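Local coordinates for Two-component system response regulator/GGDEF domain protein (Aeromonas salmonicida, PDB 3LUF), which probably makes cyclic di-GMP from two GTP through a GGDEF domain absent from this construct, which holds its two phospho-acceptor receiver domains, at the interface of chains A and B. Residues are numbered along the deposited sequence; one frame, centred on the assembly and turned at random. Chains: chain A/B, Two-component system response regulator/GGDEF domain protein.

The interface of chains A and B. Residues chain A 218, 223-225, 238; chain B 237-238, 241.
The second receiver domain of each chain meets its copy across a two-fold axis, here through the α4-β5-α5 face common in receiver dimers. The crystal does not establish that this dimer forms in solution. A:Asp224, at the start of strand 224-227, takes B:Arg238 from helix 232-248 end-on. The two side chains cross at about a right angle, yet carboxylate and guanidinium lie nearly coplanar, 21° apart. NH1 of B:Arg238 reaches carboxylate oxygen OD1 of A:Asp224 at 2.7 Å in an almost straight salt-bridging hydrogen bond. NH2 of B:Arg238 meets OD2 of A:Asp224 at 2.9 Å, OD2 slightly out of the guanidinium plane, whereas OD1 lies in it. Both oxygens use their syn lone pairs. The backbone N of A:Phe225 also donates to OD1 of A:Asp224 (2.8 Å), from the anti side and somewhat out of the carboxylate plane, and should help to hold the carboxylate's turn.

The guanidinium of A:Arg238 stacks on that of B:Arg238, the side chains coming from opposite directions and the planes 4° apart. NE of A:Arg238 sits over the centre of the other group, 3.4 Å from CZ of B:Arg238. A:Arg238 NH1 is tied to the carbonyl O of A:Phe225 at 2.9 Å. The nearby carboxylate may offset the paired positive charges.

One turn along the helix from B:Cys237, B:His241 gives NE2 to the carbonyl O of A:Asn223 at 2.8 Å. The acceptor lies in the imidazole plane, while OD2 of A:Asp224 lies over one ring face, toward the rim. With chi1 at 176°, B:Cys237 swings SG away from its own backbone N and toward the ring edge of A:Phe225, in the ring plane. Its CB packs against methyl CD1 of A:Leu218, from helix 213-219, at 3.6 Å.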
# COMPACT_ATOMS: atom_id res chain seq x y z
N LEU A 218 7.23 9.77 -3.58
CA LEU A 218 5.81 10.00 -3.83
C LEU A 218 5.57 11.34 -4.52
O LEU A 218 4.73 11.44 -5.42
CB LEU A 218 5.02 9.92 -2.52
CG LEU A 218 5.09 8.53 -1.84
CD1 LEU A 218 4.51 8.62 -0.41
CD2 LEU A 218 4.35 7.48 -2.66
N ASN A 223 4.00 5.48 -7.35
CA ASN A 223 2.70 5.02 -6.84
C ASN A 223 2.76 4.72 -5.37
O ASN A 223 1.75 4.92 -4.67
CB ASN A 223 2.25 3.77 -7.56
CG ASN A 223 2.03 3.99 -9.02
OD1 ASN A 223 2.96 4.24 -9.79
ND2 ASN A 223 0.77 3.90 -9.44
N ASP A 224 3.91 4.24 -4.89
CA ASP A 224 3.97 3.74 -3.53
C ASP A 224 5.42 3.59 -3.09
O ASP A 224 6.36 3.81 -3.89
CB ASP A 224 3.29 2.36 -3.48
CG ASP A 224 2.62 2.07 -2.13
OD1 ASP A 224 2.95 2.73 -1.13
OD2 ASP A 224 1.72 1.19 -2.11
N PHE A 225 5.61 3.27 -1.82
CA PHE A 225 6.95 3.04 -1.28
C PHE A 225 6.99 1.66 -0.61
O PHE A 225 5.98 1.13 -0.15
CB PHE A 225 7.31 4.13 -0.26
CG PHE A 225 6.53 3.99 1.05
CD1 PHE A 225 5.25 4.52 1.16
CD2 PHE A 225 7.08 3.31 2.14
CE1 PHE A 225 4.52 4.35 2.37
CE2 PHE A 225 6.36 3.15 3.32
CZ PHE A 225 5.07 3.67 3.43
N ARG A 238 2.43 -5.25 -0.90
CA ARG A 238 2.64 -3.98 -1.59
C ARG A 238 2.57 -4.15 -3.10
O ARG A 238 1.97 -3.34 -3.81
CB ARG A 238 4.00 -3.40 -1.13
CG ARG A 238 4.18 -1.91 -1.30
CD ARG A 238 3.09 -1.04 -0.67
NE ARG A 238 2.68 -1.35 0.70
CZ ARG A 238 3.38 -1.08 1.80
NH1 ARG A 238 4.58 -0.48 1.74
NH2 ARG A 238 2.87 -1.40 2.98
N CYS B 237 0.35 8.10 2.82
CA CYS B 237 0.32 7.25 1.62
C CYS B 237 -0.45 5.95 1.91
O CYS B 237 -1.30 5.55 1.13
CB CYS B 237 1.75 6.91 1.20
SG CYS B 237 1.90 5.80 -0.16
N ARG B 238 -0.14 5.32 3.04
CA ARG B 238 -0.81 4.04 3.35
C ARG B 238 -2.32 4.20 3.57
O ARG B 238 -3.14 3.37 3.11
CB ARG B 238 -0.21 3.43 4.62
CG ARG B 238 1.22 2.99 4.45
CD ARG B 238 1.32 1.51 3.99
NE ARG B 238 0.62 1.20 2.76
CZ ARG B 238 1.05 1.50 1.53
NH1 ARG B 238 2.18 2.18 1.37
NH2 ARG B 238 0.32 1.15 0.47
N HIS B 241 -4.06 4.89 0.25
CA HIS B 241 -4.19 3.67 -0.54
C HIS B 241 -5.30 2.75 -0.03
O HIS B 241 -6.04 2.17 -0.85
CB HIS B 241 -2.87 2.88 -0.60
CG HIS B 241 -1.89 3.36 -1.63
ND1 HIS B 241 -2.10 3.20 -2.98
CD2 HIS B 241 -0.67 3.93 -1.50
CE1 HIS B 241 -1.06 3.68 -3.64
NE2 HIS B 241 -0.19 4.14 -2.77